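Local structure of response regulator receiver protein (Dyadobacter fermentans, 4XLT) at residues I7-S12 against I57-Q62. The protein probably acts as a response-regulator receiver in two-component signalling, accepting a phosphoryl group to relay a signal. Residues are numbered along the deposited sequence; the frame is centred on the assembly and turned at random.
Sequences IIVDDS and ILLDLQ
The carboxylates of Asp-10 and Asp-60 lie face over face, their planes only 13° apart, with Asp-10 OD2 and Asp-60 OD1 3.9 Å from each other. Lys-115 NZ forms salt bridges with both of these oxygens, tying the two side chains together. The other oxygen of Asp-10, OD1, is met from above its plane by the backbone N of Ser-12 at 2.8 Å, closing an Asx turn just before helix 13-25. With CG anti to its backbone N (chi1 175°), Asp-60 carries OD2 to 3.5 Å from Asp-11 OD1 and 2.9 Å from Gln-62 O, in both cases acceptor against acceptor. Behind the acids, strands 4-9 and 54-60 run parallel as adjacent inner strands of the five-stranded sheet, 54-60 at its middle, their local axes 6° apart. Three backbone bonds join them: Leu-58 N to Ile-7 O at 2.7 Å, Val-9 N to Leu-58 O at 2.8 Å, and Asp-60 N to Val-9 O at 2.9 Å. On one sheet face, Leu-59 CD1 packs 3.7 Å from Val-9 CB, and Ile-7, Val-9 and Ile-57 touch helix 38-46; on the other, Ile-8 touches helix 13-25. Asp-60 is the predicted phosphorylation site, here unmodified. Its OD2, Asp-11 OD1 and Gln-62 O converge as in the magnesium site of CheY-like receivers, and a divalent cation could probably bridge them, consistent with magnesium-dependent phosphoryl transfer.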
ATOM      1  N   ILE A   7      14.245  12.550  -6.979  1.00 24.26           N
ATOM      2  CA  ILE A   7      13.502  13.791  -6.862  1.00 21.09           C
ATOM      3  C   ILE A   7      13.889  14.489  -5.570  1.00 20.29           C
ATOM      4  O   ILE A   7      13.719  13.938  -4.484  1.00 20.76           O
ATOM      5  CB  ILE A   7      11.985  13.540  -6.888  1.00 26.18           C
ATOM      6  CG1 ILE A   7      11.581  12.891  -8.214  1.00 21.96           C
ATOM      7  CG2 ILE A   7      11.224  14.840  -6.662  1.00 19.44           C
ATOM      8  CD1 ILE A   7      10.126  12.497  -8.288  1.00 19.63           C
ATOM      9  N   ILE A   8      14.428  15.696  -5.688  1.00 21.55           N
ATOM     10  CA  ILE A   8      14.801  16.469  -4.512  1.00 21.00           C
ATOM     11  C   ILE A   8      13.812  17.608  -4.310  1.00 20.69           C
ATOM     12  O   ILE A   8      13.490  18.337  -5.249  1.00 21.87           O
ATOM     13  CB  ILE A   8      16.230  17.035  -4.625  1.00 22.82           C
ATOM     14  CG1 ILE A   8      17.199  15.948  -5.092  1.00 23.88           C
ATOM     15  CG2 ILE A   8      16.681  17.611  -3.292  1.00 22.44           C
ATOM     16  CD1 ILE A   8      18.606  16.454  -5.360  1.00 26.14           C
ATOM     17  N   VAL A   9      13.320  17.740  -3.082  1.00 29.15           N
ATOM     18  CA  VAL A   9      12.382  18.797  -2.722  1.00 19.51           C
ATOM     19  C   VAL A   9      12.960  19.617  -1.576  1.00 19.91           C
ATOM     20  O   VAL A   9      13.003  19.155  -0.436  1.00 34.19           O
ATOM     21  CB  VAL A   9      11.007  18.230  -2.308  1.00 22.07           C
ATOM     22  CG1 VAL A   9      10.006  19.360  -2.111  1.00 18.77           C
ATOM     23  CG2 VAL A   9      10.502  17.242  -3.346  1.00 17.70           C
ATOM     24  N   ASP A  10      13.410  20.830  -1.882  1.00 32.23           N
ATOM     25  CA  ASP A  10      14.073  21.677  -0.894  1.00 29.22           C
ATOM     26  C   ASP A  10      13.820  23.156  -1.193  1.00 32.05           C
ATOM     27  O   ASP A  10      13.969  23.601  -2.332  1.00 25.48           O
ATOM     28  CB  ASP A  10      15.578  21.382  -0.868  1.00 25.56           C
ATOM     29  CG  ASP A  10      16.262  21.871   0.407  1.00 34.77           C
ATOM     30  OD1 ASP A  10      15.866  22.924   0.954  1.00 26.55           O
ATOM     31  OD2 ASP A  10      17.208  21.194   0.859  1.00 39.40           O
ATOM     32  N   ASP A  11      13.438  23.914  -0.170  1.00 36.15           N
ATOM     33  CA  ASP A  11      13.173  25.340  -0.340  1.00 48.54           C
ATOM     34  C   ASP A  11      14.473  26.126  -0.469  1.00 45.36           C
ATOM     35  O   ASP A  11      14.478  27.258  -0.958  1.00 38.25           O
ATOM     36  CB  ASP A  11      12.350  25.882   0.829  1.00 57.13           C
ATOM     37  CG  ASP A  11      13.098  25.817   2.145  1.00 66.96           C
ATOM     38  OD1 ASP A  11      13.804  24.815   2.379  1.00 73.57           O
ATOM     39  OD2 ASP A  11      12.984  26.772   2.943  1.00 74.00           O
ATOM     40  N   SER A  12      15.572  25.525  -0.020  1.00 42.29           N
ATOM     41  CA  SER A  12      16.888  26.140  -0.147  1.00 34.58           C
ATOM     42  C   SER A  12      17.472  25.874  -1.528  1.00 31.31           C
ATOM     43  O   SER A  12      17.800  24.736  -1.866  1.00 29.16           O
ATOM     44  CB  SER A  12      17.838  25.623   0.932  1.00 28.98           C
ATOM     45  OG  SER A  12      19.166  26.036   0.665  1.00 30.69           O
ATOM     46  N   ILE A  57      12.775   9.955  -3.357  1.00 14.13           N
ATOM     47  CA  ILE A  57      12.443  11.346  -3.082  1.00 17.37           C
ATOM     48  C   ILE A  57      13.142  11.839  -1.820  1.00 20.44           C
ATOM     49  O   ILE A  57      12.960  11.280  -0.739  1.00 16.12           O
ATOM     50  CB  ILE A  57      10.927  11.552  -2.927  1.00 19.31           C
ATOM     51  CG1 ILE A  57      10.199  11.134  -4.208  1.00 24.66           C
ATOM     52  CG2 ILE A  57      10.624  13.004  -2.587  1.00 14.92           C
ATOM     53  CD1 ILE A  57       8.704  11.408  -4.193  1.00 12.56           C
ATOM     54  N   LEU A  58      13.946  12.887  -1.969  1.00 15.57           N
ATOM     55  CA  LEU A  58      14.617  13.510  -0.837  1.00 17.19           C
ATOM     56  C   LEU A  58      13.885  14.789  -0.451  1.00 19.60           C
ATOM     57  O   LEU A  58      13.892  15.773  -1.189  1.00 21.67           O
ATOM     58  CB  LEU A  58      16.079  13.805  -1.166  1.00 18.68           C
ATOM     59  CG  LEU A  58      16.898  12.623  -1.688  1.00 17.31           C
ATOM     60  CD1 LEU A  58      18.350  13.031  -1.880  1.00 19.61           C
ATOM     61  CD2 LEU A  58      16.788  11.423  -0.757  1.00 15.72           C
ATOM     62  N   LEU A  59      13.245  14.759   0.710  1.00 19.86           N
ATOM     63  CA  LEU A  59      12.395  15.854   1.147  1.00 22.70           C
ATOM     64  C   LEU A  59      13.006  16.587   2.336  1.00 25.64           C
ATOM     65  O   LEU A  59      13.348  15.971   3.345  1.00 24.89           O
ATOM     66  CB  LEU A  59      11.008  15.323   1.503  1.00 21.71           C
ATOM     67  CG  LEU A  59      10.015  16.324   2.084  1.00 28.63           C
ATOM     68  CD1 LEU A  59       9.602  17.337   1.033  1.00 27.36           C
ATOM     69  CD2 LEU A  59       8.808  15.595   2.649  1.00 24.75           C
ATOM     70  N   ASP A  60      13.151  17.903   2.216  1.00 29.42           N
ATOM     71  CA  ASP A  60      13.713  18.687   3.307  1.00 33.05           C
ATOM     72  C   ASP A  60      12.700  18.853   4.434  1.00 38.49           C
ATOM     73  O   ASP A  60      11.507  19.027   4.191  1.00 44.57           O
ATOM     74  CB  ASP A  60      14.182  20.056   2.816  1.00 40.29           C
ATOM     75  CG  ASP A  60      14.671  20.940   3.947  1.00 52.25           C
ATOM     76  OD1 ASP A  60      15.772  20.683   4.479  1.00 41.88           O
ATOM     77  OD2 ASP A  60      13.949  21.893   4.308  1.00 62.65           O
ATOM     78  N   LEU A  61      13.192  18.797   5.667  1.00 39.58           N
ATOM     79  CA  LEU A  61      12.344  18.899   6.850  1.00 45.21           C
ATOM     80  C   LEU A  61      11.824  20.320   7.087  1.00 52.60           C
ATOM     81  O   LEU A  61      10.623  20.573   6.986  1.00 50.86           O
ATOM     82  CB  LEU A  61      13.107  18.412   8.082  1.00 46.10           C
ATOM     83  CG  LEU A  61      12.301  18.350   9.377  1.00 51.01           C
ATOM     84  CD1 LEU A  61      11.070  17.488   9.176  1.00 45.21           C
ATOM     85  CD2 LEU A  61      13.157  17.814  10.512  1.00 52.64           C
ATOM     86  N   GLN A  62      12.726  21.242   7.411  1.00 59.91           N
ATOM     87  CA  GLN A  62      12.337  22.626   7.679  1.00 70.64           C
ATOM     88  C   GLN A  62      11.996  23.367   6.391  1.00 73.59           C
ATOM     89  O   GLN A  62      12.826  24.090   5.838  1.00 67.29           O
ATOM     90  CB  GLN A  62      13.444  23.373   8.428  1.00 70.52           C
ATOM     91  CG  GLN A  62      13.546  23.029   9.907  1.00 73.04           C
ATOM     92  CD  GLN A  62      14.253  21.713  10.152  1.00 75.41           C
ATOM     93  OE1 GLN A  62      15.094  21.289   9.358  1.00 76.13           O
ATOM     94  NE2 GLN A  62      13.915  21.056  11.257  1.00 79.14           N
TER